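Local structure of ketol-acid reductoisomerase (NAD(+)) (uncultured archaeon GZfos26G2, 4XDY) at residues V89-Y94 and F118-P123; V80-L85 and C109-F114; L69-A74 and N96-Q101. The protein catalyses the magnesium-dependent alkyl migration and NADH-dependent reduction that turn (S)-2-acetolactate into (R)-2,3-dihydroxy-isovalerate in branched-chain amino-acid biosynthesis. One frame throughout, in Å; residues are numbered along the deposited sequence. Where two conformers were deposited one is given.

Followed from the N terminus, the chain meets 69-74 first, where strand 67-70 passes into helix 71-77, and then strand 80-83, the first side of contact 2. Helix 90-98 comes next and serves twice: its start belongs to contact 1, its end to contact 3, which closes here on 69-74. Strand 107-110 closes contact 2 beside strand 80-83, and the loop after helix 114-117 closes contact 1 last. Each pair of contacts therefore crosses along the chain, and none nests. Ile98 CD1 of contact 3 packs on Ile83 CD1 of contact 2, and Gln90 of contact 1 packs on Ile83 too, tying helix 90-98 to the parallel strands of the Rossmann domain.

Contact 1 of 3, residues V89-Y94 and F118-P123; sequences VQPAIY and FKRIVP. With NAI (1,4-dihydronicotinamide adenine dinucleotide), chain E.
Ile121 meets Tyr94 by setting its CG2 methyl over the centre of the phenol ring, 3.8 Å from the centroid and only 11° off the ring normal, a CH-pi contact. CG of Tyr94 is anti to the backbone N (chi1 165°), which puts CG on the side of the helix facing Ile121. The other branch of Ile121 runs to the helix start: CG1 reaches Pro91 CA, and CD1 comes to 4.0 Å from Gln90 CB. Beside this pair, Pro91 CB rests 3.7 Å from Arg120 O, while its CG lies 3.9 Å from Arg120 NH2, an oblique approach to the guanidinium. At the edge of the Tyr94 ring, near its plane, a water donates to Val122 O at 2.6 Å; Pro123 CA also lies near the hydroxyl.

Farther out, Phe110 and Leu108 of strand 107-110 support the contact, touching Ile121 and Tyr94 respectively. Asn115 ND2 hydrogen-bonds to Gln90 OE1, and its backbone is hydrogen-bonded to that of Ile121, so one residue probably helps to position both sides. Gln90 NE2 is held by Leu85 O and makes a weak bond to NAI O3D (3.3 Å, 128° at the hydrogen). On another side of the helix, Ile93 CD1 touches the adenine at C2A, 3.4 Å away. The loop thus packs on the start of helix 90-98, whose first turn lines the dinucleotide pocket of the Rossmann domain.

Contact 2 of 3, residues V80-L85 and C109-F114; sequences VVHILL and CFSHGF. With NAI (1,4-dihydronicotinamide adenine dinucleotide), chain E.
Two nearly straight backbone bonds join Cys109 to strand 80-83: Cys109 N donates to Val81 O at 2.9 Å (168°), and Ile83 N to Cys109 O at 2.9 Å (177°). Both partners of Cys109 flank His82, as in a parallel bridge. Beyond the paired residues a water takes over, donating to Ile83 O, accepting from Ser111 N and bonding to NAI O3D at 2.7 Å.

On the face carrying His82 and Cys109, the histidine ring is approached obliquely by Cys109 SG, 4.0 Å from the centroid, while Ser111 OG sits at the ring edge, 3.3 Å from CE1; Leu84 CG covers one face over the centre. That serine hydroxyl is bonded to Val132 O and Gln31 OE1. His82 ND1 is buried without a polar partner; NE2 has a weak hydrogen bond with Gln31 NE2. On the other face Ile83 and Phe110 lie side by side, CD1 to CE2 4.0 Å.

The pair closes the beta-alpha-beta unit through helix 90-98 and leads to the nicotinamide ribose, where Leu84 O nears C5D and CB of His112, the predicted active-site residue, nears O2D. Ile83 O and Ser111 N are 4.2 Å apart, so the water stands in for a strand bond and couples the ribose hydroxyl to the sheet backbone.

Contact 3 of 3, residues L69-A74 and N96-Q101; sequences LPIDKA and NQIKPQ
Ile71 and Ile98 form the tight part of this contact, with CG2 of Ile71 3.6 Å from CG1 of Ile98. CG2 of Ile71 is anti to its backbone N, and it also lies 3.9 Å from Gln97 CB. This apolar patch continues inward: Ile71 touches Ile93 and Met22, and Ile98 rests on Val81 and Ile83 of strand 80-83. An alanine in place of Ile71 would probably open a gap beside Ile98 CG1 and take away the packing partner of Ile93 on that side.

The other side is wetter. Gln97 has CG anti to its carbonyl carbon (chi1 -56°) and an extended chain beyond, and its NE2 comes 3.4 Å from Ile71 CB. There the amide donates to two waters, each at 2.8 Å: one also accepts from Ile71 N, the other from Asp72 N. The first turn of helix 71-77 is thereby joined to Gln97 through solvent. Elsewhere along the contact the backbones approach closely, Asp72 CA lying 3.3 Å from Gln97 O in a CA-H...O contact with 137° at the hydrogen. Asp72 OD1 turns back to its own helix, accepting a weak bond from Lys73 N.

No direct conventional bond is found between the segments, and Gln97 O is buried with no conventional partner. Cohesion appears to rest mainly on isoleucine packing, the CA-H...O approach and the waters at the Gln97 amide.

Contact 1 of 3, residues V89-Y94 and F118-P123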
loop_
_atom_site.group_PDB
_atom_site.type_symbol
_atom_site.label_atom_id
_atom_site.label_comp_id
_atom_site.label_asym_id
_atom_site.label_seq_id
_atom_site.Cartn_x
_atom_site.Cartn_y
_atom_site.Cartn_z
ATOM N N VAL A 89 0.497 15.665 -24.651
ATOM C CA VAL A 89 0.918 16.935 -25.251
ATOM C C VAL A 89 2.324 16.872 -25.864
ATOM O O VAL A 89 2.698 17.759 -26.644
ATOM C CB VAL A 89 0.852 18.152 -24.330
ATOM C CG1 VAL A 89 -0.625 18.390 -23.911
ATOM C CG2 VAL A 89 1.745 18.059 -23.135
ATOM N N GLN A 90 3.064 15.790 -25.581
ATOM C CA GLN A 90 4.451 15.740 -26.122
ATOM C C GLN A 90 4.516 15.871 -27.615
ATOM O O GLN A 90 5.427 16.563 -28.093
ATOM C CB GLN A 90 5.140 14.496 -25.676
ATOM C CG GLN A 90 5.339 14.382 -24.192
ATOM C CD GLN A 90 6.084 13.100 -23.800
ATOM O OE1 GLN A 90 6.516 12.322 -24.655
ATOM N NE2 GLN A 90 6.135 12.831 -22.467
ATOM N N PRO A 91 3.661 15.206 -28.407
ATOM C CA PRO A 91 3.903 15.259 -29.853
ATOM C C PRO A 91 3.894 16.697 -30.423
ATOM O O PRO A 91 4.868 17.086 -31.161
ATOM C CB PRO A 91 2.803 14.383 -30.447
ATOM C CG PRO A 91 2.470 13.414 -29.321
ATOM C CD PRO A 91 2.574 14.254 -28.100
ATOM N N ALA A 92 2.907 17.510 -30.032
ATOM C CA ALA A 92 2.817 18.884 -30.583
ATOM C C ALA A 92 3.976 19.753 -30.072
ATOM O O ALA A 92 4.501 20.508 -30.854
ATOM C CB ALA A 92 1.487 19.550 -30.237
ATOM N N ILE A 93 4.336 19.659 -28.774
ATOM C CA ILE A 93 5.362 20.446 -28.203
ATOM C C ILE A 93 6.725 20.016 -28.815
ATOM O O ILE A 93 7.568 20.844 -29.170
ATOM C CB ILE A 93 5.354 20.351 -26.671
ATOM C CG1 ILE A 93 4.082 21.057 -26.151
ATOM C CG2 ILE A 93 6.545 21.073 -26.136
ATOM C CD1 ILE A 93 3.888 20.938 -24.689
ATOM N N TYR A 94 6.880 18.720 -29.039
ATOM C CA TYR A 94 8.097 18.230 -29.655
ATOM C C TYR A 94 8.237 18.867 -31.057
ATOM O O TYR A 94 9.294 19.397 -31.410
ATOM C CB TYR A 94 8.075 16.680 -29.762
ATOM C CG TYR A 94 9.111 16.176 -30.681
ATOM C CD1 TYR A 94 10.463 16.056 -30.237
ATOM C CD2 TYR A 94 8.810 15.860 -31.973
ATOM C CE1 TYR A 94 11.443 15.648 -31.129
ATOM C CE2 TYR A 94 9.811 15.413 -32.854
ATOM C CZ TYR A 94 11.123 15.348 -32.410
ATOM O OH TYR A 94 12.090 14.907 -33.344
ATOM N N PHE A 118 4.404 4.069 -29.911
ATOM C CA PHE A 118 3.259 4.199 -30.783
ATOM C C PHE A 118 3.497 5.126 -31.921
ATOM O O PHE A 118 2.561 5.450 -32.672
ATOM C CB PHE A 118 1.983 4.478 -29.982
ATOM C CG PHE A 118 1.651 3.377 -28.999
ATOM C CD1 PHE A 118 1.351 2.111 -29.455
ATOM C CD2 PHE A 118 1.643 3.629 -27.631
ATOM C CE1 PHE A 118 1.038 1.074 -28.582
ATOM C CE2 PHE A 118 1.342 2.594 -26.741
ATOM C CZ PHE A 118 1.041 1.320 -27.216
ATOM N N LYS A 119 4.746 5.573 -32.105
ATOM C CA LYS A 119 5.087 6.366 -33.287
ATOM C C LYS A 119 4.377 7.734 -33.342
ATOM O O LYS A 119 4.142 8.274 -34.426
ATOM C CB LYS A 119 4.837 5.570 -34.574
ATOM C CG LYS A 119 5.744 4.329 -34.594
ATOM C CD LYS A 119 5.851 3.792 -35.988
ATOM C CE LYS A 119 5.373 2.376 -36.030
ATOM N NZ LYS A 119 6.383 1.630 -35.250
ATOM N N ARG A 120 4.070 8.334 -32.194
ATOM C CA ARG A 120 3.583 9.637 -32.163
ATOM C C ARG A 120 4.663 10.680 -32.278
ATOM O O ARG A 120 4.370 11.814 -32.617
ATOM C CB ARG A 120 2.802 9.850 -30.874
ATOM C CG ARG A 120 1.634 8.857 -30.662
ATOM C CD ARG A 120 0.384 9.395 -31.187
ATOM N NE ARG A 120 -0.084 10.564 -30.417
ATOM C CZ ARG A 120 -0.762 11.558 -30.988
ATOM N NH1 ARG A 120 -1.030 11.470 -32.274
ATOM N NH2 ARG A 120 -1.178 12.622 -30.300
ATOM N N ILE A 121 5.890 10.313 -31.894
ATOM C CA ILE A 121 7.099 11.125 -32.114
ATOM C C ILE A 121 8.107 10.249 -32.878
ATOM O O ILE A 121 8.397 9.106 -32.457
ATOM C CB ILE A 121 7.706 11.560 -30.831
ATOM C CG1 ILE A 121 6.858 12.679 -30.181
ATOM C CG2 ILE A 121 9.135 12.067 -31.101
ATOM C CD1 ILE A 121 7.198 12.997 -28.767
ATOM N N VAL A 122 8.592 10.768 -34.013
ATOM C CA VAL A 122 9.516 10.012 -34.854
ATOM C C VAL A 122 10.797 10.902 -34.912
ATOM O O VAL A 122 10.818 11.868 -35.603
ATOM C CB VAL A 122 8.969 9.651 -36.261
ATOM C CG1 VAL A 122 10.032 8.902 -37.091
ATOM C CG2 VAL A 122 7.731 8.756 -36.190
ATOM N N PRO A 123 11.801 10.623 -34.069
ATOM C CA PRO A 123 12.980 11.501 -33.873
ATOM C C PRO A 123 13.862 11.485 -35.146
ATOM O O PRO A 123 13.692 10.659 -35.958
ATOM C CB PRO A 123 13.689 10.913 -32.655
ATOM C CG PRO A 123 12.647 10.007 -32.054
ATOM C CD PRO A 123 11.900 9.429 -33.252
HETATM P PA NAI E . 2.797 16.399 -15.566
HETATM O O1A NAI E . 1.344 16.081 -15.950
HETATM O O2A NAI E . 3.164 16.558 -14.155
HETATM O O5B NAI E . 3.234 17.605 -16.542
HETATM C C5B NAI E . 4.531 18.244 -16.369
HETATM C C4B NAI E . 4.352 19.781 -16.560
HETATM O O4B NAI E . 4.010 19.950 -17.931
HETATM C C3B NAI E . 3.218 20.494 -15.776
HETATM O O3B NAI E . 3.665 20.668 -14.430
HETATM C C2B NAI E . 3.012 21.754 -16.590
HETATM O O2B NAI E . 3.907 22.755 -16.102
HETATM C C1B NAI E . 3.430 21.277 -18.004
HETATM N N9A NAI E . 2.283 21.213 -18.894
HETATM C C8A NAI E . 1.067 20.613 -18.546
HETATM N N7A NAI E . 0.225 20.723 -19.565
HETATM C C5A NAI E . 0.874 21.412 -20.540
HETATM C C6A NAI E . 0.522 21.899 -21.861
HETATM N N6A NAI E . -0.694 21.698 -22.387
HETATM N N1A NAI E . 1.455 22.534 -22.619
HETATM C C2A NAI E . 2.686 22.781 -22.122
HETATM N N3A NAI E . 3.104 22.383 -20.934
HETATM C C4A NAI E . 2.234 21.710 -20.095
HETATM O O3 NAI E . 3.731 15.162 -16.238
HETATM P PN NAI E . 4.144 13.788 -15.395
HETATM O O1N NAI E . 2.901 13.128 -14.831
HETATM O O2N NAI E . 5.227 14.187 -14.484
HETATM O O5D NAI E . 4.533 12.927 -16.664
HETATM C C5D NAI E . 5.822 13.179 -17.319
HETATM C C4D NAI E . 6.317 11.907 -18.097
HETATM O O4D NAI E . 6.690 10.998 -17.041
HETATM C C3D NAI E . 5.270 11.168 -18.907
HETATM O O3D NAI E . 5.873 10.574 -20.062
HETATM C C2D NAI E . 4.729 10.055 -17.978
HETATM O O2D NAI E . 4.129 8.928 -18.612
HETATM C C1D NAI E . 5.998 9.705 -17.230
HETATM N N1N NAI E . 5.899 9.085 -15.903
HETATM C C2N NAI E . 5.190 9.723 -14.947
HETATM C C3N NAI E . 5.089 9.211 -13.702
HETATM C C7N NAI E . 4.419 9.966 -12.688
HETATM O O7N NAI E . 3.552 10.879 -12.855
HETATM N N7N NAI E . 4.949 9.815 -11.500
HETATM C C4N NAI E . 5.777 7.970 -13.412
HETATM C C5N NAI E . 6.684 7.474 -14.401
HETATM C C6N NAI E . 6.681 8.044 -15.635
HETATM O O HOH W 1 11.541 14.373 -35.624
#

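Contact 2 of 3, residues V80-L85 and C109-F114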
loop_
_atom_site.group_PDB
_atom_site.type_symbol
_atom_site.label_atom_id
_atom_site.label_comp_id
_atom_site.label_asym_id
_atom_site.label_seq_id
_atom_site.Cartn_x
_atom_site.Cartn_y
_atom_site.Cartn_z
ATOM N N VAL A 80 21.219 16.567 -23.209
ATOM C CA VAL A 80 20.113 15.606 -23.068
ATOM C C VAL A 80 18.838 16.424 -22.964
ATOM O O VAL A 80 18.756 17.313 -22.154
ATOM C CB VAL A 80 20.270 14.681 -21.836
ATOM C CG1 VAL A 80 19.112 13.668 -21.797
ATOM C CG2 VAL A 80 21.581 13.927 -21.916
ATOM N N VAL A 81 17.889 16.131 -23.849
ATOM C CA VAL A 81 16.599 16.832 -23.840
ATOM C C VAL A 81 15.562 15.814 -23.309
ATOM O O VAL A 81 15.250 14.871 -23.998
ATOM C CB VAL A 81 16.213 17.310 -25.219
ATOM C CG1 VAL A 81 14.812 17.937 -25.225
ATOM C CG2 VAL A 81 17.214 18.372 -25.718
ATOM N N HIS A 82 15.200 15.993 -22.049
ATOM C CA HIS A 82 14.500 14.937 -21.325
ATOM C C HIS A 82 13.042 15.381 -21.149
ATOM O O HIS A 82 12.775 16.343 -20.402
ATOM C CB HIS A 82 15.179 14.749 -20.003
ATOM C CG HIS A 82 14.619 13.651 -19.156
ATOM N ND1 HIS A 82 13.899 12.609 -19.672
ATOM C CD2 HIS A 82 14.728 13.399 -17.832
ATOM C CE1 HIS A 82 13.584 11.765 -18.708
ATOM N NE2 HIS A 82 14.053 12.228 -17.586
ATOM N N ILE A 83 12.160 14.689 -21.855
ATOM C CA ILE A 83 10.752 15.105 -22.042
ATOM C C ILE A 83 9.949 14.544 -20.872
ATOM O O ILE A 83 9.692 13.346 -20.833
ATOM C CB ILE A 83 10.237 14.724 -23.410
ATOM C CG1 ILE A 83 10.998 15.537 -24.491
ATOM C CG2 ILE A 83 8.751 15.094 -23.550
ATOM C CD1 ILE A 83 10.708 15.139 -25.889
ATOM N N LEU A 84 9.610 15.429 -19.930
ATOM C CA LEU A 84 8.774 15.070 -18.767
ATOM C C LEU A 84 7.481 15.924 -18.732
ATOM O O LEU A 84 6.996 16.276 -17.693
ATOM C CB LEU A 84 9.564 15.099 -17.481
ATOM C CG LEU A 84 10.708 14.099 -17.343
ATOM C CD1 LEU A 84 11.514 14.270 -16.070
ATOM C CD2 LEU A 84 10.202 12.666 -17.480
ATOM N N LEU A 85 6.950 16.135 -19.934
ATOM C CA LEU A 85 5.677 16.711 -20.140
ATOM C C LEU A 85 4.605 15.593 -20.163
ATOM O O LEU A 85 4.902 14.458 -20.452
ATOM C CB LEU A 85 5.683 17.464 -21.460
ATOM C CG LEU A 85 6.590 18.692 -21.521
ATOM C CD1 LEU A 85 6.899 19.069 -22.958
ATOM C CD2 LEU A 85 5.981 19.864 -20.817
ATOM N N CYS A 109 15.400 12.007 -24.517
ATOM C CA CYS A 109 15.127 11.066 -23.451
ATOM C C CYS A 109 13.651 11.233 -23.001
ATOM O O CYS A 109 13.054 12.311 -23.170
ATOM C CB CYS A 109 16.066 11.308 -22.321
ATOM S SG CYS A 109 16.146 10.153 -20.976
ATOM N N PHE A 110 13.121 10.143 -22.475
ATOM C CA PHE A 110 11.692 10.038 -22.038
ATOM C C PHE A 110 11.718 9.265 -20.729
ATOM O O PHE A 110 12.705 8.528 -20.429
ATOM C CB PHE A 110 10.856 9.279 -22.995
ATOM C CG PHE A 110 10.710 9.938 -24.340
ATOM C CD1 PHE A 110 11.695 9.760 -25.324
ATOM C CD2 PHE A 110 9.658 10.763 -24.598
ATOM C CE1 PHE A 110 11.557 10.351 -26.568
ATOM C CE2 PHE A 110 9.504 11.369 -25.835
ATOM C CZ PHE A 110 10.437 11.155 -26.828
ATOM N N SER A 111 10.616 9.328 -19.972
ATOM C CA SER A 111 10.444 8.424 -18.851
ATOM C C SER A 111 9.267 7.484 -19.005
ATOM O O SER A 111 8.943 6.782 -18.063
ATOM C CB SER A 111 10.381 9.125 -17.521
ATOM O OG SER A 111 11.661 9.636 -17.129
ATOM N N HIS A 112 8.728 7.393 -20.211
ATOM C CA HIS A 112 7.713 6.408 -20.565
ATOM C C HIS A 112 7.851 6.266 -22.065
ATOM O O HIS A 112 7.963 7.312 -22.781
ATOM C CB HIS A 112 6.329 6.968 -20.225
ATOM C CG HIS A 112 5.190 6.042 -20.507
ATOM N ND1 HIS A 112 5.243 4.642 -20.392
ATOM C CD2 HIS A 112 3.922 6.341 -20.908
ATOM C CE1 HIS A 112 4.023 4.155 -20.638
ATOM N NE2 HIS A 112 3.213 5.172 -20.944
ATOM N N GLY A 113 7.749 5.022 -22.531
ATOM C CA GLY A 113 7.901 4.718 -23.972
ATOM C C GLY A 113 6.782 5.043 -24.949
ATOM O O GLY A 113 6.970 4.865 -26.177
ATOM N N PHE A 114 5.624 5.508 -24.389
ATOM C CA PHE A 114 4.345 5.614 -25.145
ATOM C C PHE A 114 4.582 6.282 -26.515
ATOM O O PHE A 114 4.280 5.699 -27.571
ATOM C CB PHE A 114 3.307 6.381 -24.311
ATOM C CG PHE A 114 1.944 6.445 -24.892
ATOM C CD1 PHE A 114 1.596 7.406 -25.857
ATOM C CD2 PHE A 114 0.943 5.569 -24.472
ATOM C CE1 PHE A 114 0.319 7.467 -26.388
ATOM C CE2 PHE A 114 -0.343 5.639 -25.017
ATOM C CZ PHE A 114 -0.642 6.587 -25.963
HETATM P PA NAI E . 2.797 16.399 -15.566
HETATM O O1A NAI E . 1.344 16.081 -15.950
HETATM O O2A NAI E . 3.164 16.558 -14.155
HETATM O O5B NAI E . 3.234 17.605 -16.542
HETATM C C5B NAI E . 4.531 18.244 -16.369
HETATM C C4B NAI E . 4.352 19.781 -16.560
HETATM O O4B NAI E . 4.010 19.950 -17.931
HETATM C C3B NAI E . 3.218 20.494 -15.776
HETATM O O3B NAI E . 3.665 20.668 -14.430
HETATM C C2B NAI E . 3.012 21.754 -16.590
HETATM O O2B NAI E . 3.907 22.755 -16.102
HETATM C C1B NAI E . 3.430 21.277 -18.004
HETATM N N9A NAI E . 2.283 21.213 -18.894
HETATM C C8A NAI E . 1.067 20.613 -18.546
HETATM N N7A NAI E . 0.225 20.723 -19.565
HETATM C C5A NAI E . 0.874 21.412 -20.540
HETATM C C6A NAI E . 0.522 21.899 -21.861
HETATM N N6A NAI E . -0.694 21.698 -22.387
HETATM N N1A NAI E . 1.455 22.534 -22.619
HETATM C C2A NAI E . 2.686 22.781 -22.122
HETATM N N3A NAI E . 3.104 22.383 -20.934
HETATM C C4A NAI E . 2.234 21.710 -20.095
HETATM O O3 NAI E . 3.731 15.162 -16.238
HETATM P PN NAI E . 4.144 13.788 -15.395
HETATM O O1N NAI E . 2.901 13.128 -14.831
HETATM O O2N NAI E . 5.227 14.187 -14.484
HETATM O O5D NAI E . 4.533 12.927 -16.664
HETATM C C5D NAI E . 5.822 13.179 -17.319
HETATM C C4D NAI E . 6.317 11.907 -18.097
HETATM O O4D NAI E . 6.690 10.998 -17.041
HETATM C C3D NAI E . 5.270 11.168 -18.907
HETATM O O3D NAI E . 5.873 10.574 -20.062
HETATM C C2D NAI E . 4.729 10.055 -17.978
HETATM O O2D NAI E . 4.129 8.928 -18.612
HETATM C C1D NAI E . 5.998 9.705 -17.230
HETATM N N1N NAI E . 5.899 9.085 -15.903
HETATM C C2N NAI E . 5.190 9.723 -14.947
HETATM C C3N NAI E . 5.089 9.211 -13.702
HETATM C C7N NAI E . 4.419 9.966 -12.688
HETATM O O7N NAI E . 3.552 10.879 -12.855
HETATM N N7N NAI E . 4.949 9.815 -11.500
HETATM C C4N NAI E . 5.777 7.970 -13.412
HETATM C C5N NAI E . 6.684 7.474 -14.401
HETATM C C6N NAI E . 6.681 8.044 -15.635
HETATM O O HOH W 2 8.462 10.842 -20.916
#

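Contact 3 of 3, residues L69-A74 and N96-Q101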
loop_
_atom_site.group_PDB
_atom_site.type_symbol
_atom_site.label_atom_id
_atom_site.label_comp_id
_atom_site.label_asym_id
_atom_site.label_seq_id
_atom_site.Cartn_x
_atom_site.Cartn_y
_atom_site.Cartn_z
ATOM N N LEU A 69 13.885 28.245 -18.570
ATOM C CA LEU A 69 13.790 28.806 -19.866
ATOM C C LEU A 69 12.559 28.325 -20.539
ATOM O O LEU A 69 12.085 27.229 -20.196
ATOM C CB LEU A 69 14.996 28.350 -20.704
ATOM C CG LEU A 69 16.392 28.619 -20.107
ATOM C CD1 LEU A 69 17.526 27.924 -20.842
ATOM C CD2 LEU A 69 16.632 30.110 -20.116
ATOM N N PRO A 70 12.147 29.019 -21.611
ATOM C CA PRO A 70 11.204 28.471 -22.537
ATOM C C PRO A 70 11.749 27.164 -23.104
ATOM O O PRO A 70 12.975 26.964 -23.178
ATOM C CB PRO A 70 11.081 29.536 -23.655
ATOM C CG PRO A 70 11.681 30.792 -23.082
ATOM C CD PRO A 70 12.635 30.375 -22.023
ATOM N N ILE A 71 10.846 26.269 -23.484
ATOM C CA ILE A 71 11.257 24.942 -23.962
ATOM C C ILE A 71 12.248 25.020 -25.131
ATOM O O ILE A 71 13.253 24.267 -25.147
ATOM C CB ILE A 71 10.018 24.048 -24.303
ATOM C CG1 ILE A 71 9.238 23.781 -23.003
ATOM C CG2 ILE A 71 10.418 22.783 -25.049
ATOM C CD1 ILE A 71 7.904 23.092 -23.167
ATOM N N ASP A 72 11.984 25.869 -26.121
ATOM C CA ASP A 72 12.941 26.003 -27.228
ATOM C C ASP A 72 14.388 26.375 -26.816
ATOM O O ASP A 72 15.354 25.732 -27.274
ATOM C CB ASP A 72 12.408 26.870 -28.338
ATOM C CG ASP A 72 12.249 28.336 -27.950
ATOM O OD1 ASP A 72 12.412 28.731 -26.772
ATOM O OD2 ASP A 72 11.959 29.072 -28.903
ATOM N N LYS A 73 14.537 27.329 -25.920
ATOM C CA LYS A 73 15.890 27.704 -25.424
ATOM C C LYS A 73 16.488 26.620 -24.542
ATOM O O LYS A 73 17.681 26.429 -24.492
ATOM C CB LYS A 73 15.875 28.996 -24.564
ATOM C CG LYS A 73 15.281 30.265 -25.171
ATOM C CD LYS A 73 15.617 30.387 -26.633
ATOM C CE LYS A 73 15.294 31.794 -27.144
ATOM N NZ LYS A 73 16.018 31.955 -28.430
ATOM N N ALA A 74 15.657 25.927 -23.788
ATOM C CA ALA A 74 16.143 24.829 -22.984
ATOM C C ALA A 74 16.662 23.695 -23.851
ATOM O O ALA A 74 17.686 23.088 -23.524
ATOM C CB ALA A 74 15.040 24.335 -22.046
ATOM N N ASN A 96 6.825 21.444 -32.460
ATOM C CA ASN A 96 6.954 22.925 -32.511
ATOM C C ASN A 96 8.130 23.551 -31.807
ATOM O O ASN A 96 8.673 24.574 -32.241
ATOM C CB ASN A 96 5.708 23.581 -31.967
ATOM C CG ASN A 96 4.475 23.173 -32.747
ATOM O OD1 ASN A 96 4.537 22.898 -33.921
ATOM N ND2 ASN A 96 3.365 23.059 -32.064
ATOM N N GLN A 97 8.481 23.048 -30.657
ATOM C CA GLN A 97 9.384 23.728 -29.751
ATOM C C GLN A 97 10.735 23.021 -29.551
ATOM O O GLN A 97 11.695 23.664 -29.114
ATOM C CB GLN A 97 8.770 24.005 -28.410
ATOM C CG GLN A 97 7.486 24.802 -28.507
ATOM C CD GLN A 97 6.859 25.029 -27.153
ATOM O OE1 GLN A 97 5.655 24.676 -26.944
ATOM N NE2 GLN A 97 7.597 25.545 -26.236
ATOM N N ILE A 98 10.787 21.732 -29.880
ATOM C CA ILE A 98 11.963 20.920 -29.518
ATOM C C ILE A 98 12.700 20.489 -30.778
ATOM O O ILE A 98 13.925 20.724 -30.885
ATOM C CB ILE A 98 11.619 19.671 -28.671
ATOM C CG1 ILE A 98 11.137 20.079 -27.283
ATOM C CG2 ILE A 98 12.861 18.795 -28.600
ATOM C CD1 ILE A 98 10.632 18.988 -26.360
ATOM N N LYS A 99 11.985 19.894 -31.715
ATOM C CA LYS A 99 12.547 19.317 -32.906
ATOM C C LYS A 99 13.467 20.318 -33.641
ATOM O O LYS A 99 14.573 19.950 -34.007
ATOM C CB LYS A 99 11.489 18.794 -33.849
ATOM C CG LYS A 99 12.070 18.107 -35.090
ATOM C CD LYS A 99 10.997 17.745 -36.093
ATOM C CE LYS A 99 11.568 17.745 -37.470
ATOM N NZ LYS A 99 10.686 16.955 -38.345
ATOM N N PRO A 100 13.055 21.593 -33.805
ATOM C CA PRO A 100 14.016 22.501 -34.536
ATOM C C PRO A 100 15.294 22.819 -33.849
ATOM O O PRO A 100 16.219 23.314 -34.498
ATOM C CB PRO A 100 13.195 23.786 -34.706
ATOM C CG PRO A 100 11.740 23.299 -34.719
ATOM C CD PRO A 100 11.772 22.275 -33.556
ATOM N N GLN A 101 15.388 22.567 -32.552
ATOM C CA GLN A 101 16.602 22.784 -31.794
ATOM C C GLN A 101 17.458 21.519 -31.674
ATOM O O GLN A 101 18.513 21.534 -31.025
ATOM C CB GLN A 101 16.282 23.329 -30.400
ATOM C CG GLN A 101 15.196 24.422 -30.403
ATOM C CD GLN A 101 15.494 25.479 -31.439
ATOM O OE1 GLN A 101 14.836 25.584 -32.511
ATOM N NE2 GLN A 101 16.564 26.209 -31.175
HETATM O O HOH W 3 7.805 26.737 -23.766
HETATM O O HOH W 4 9.635 27.324 -26.750
#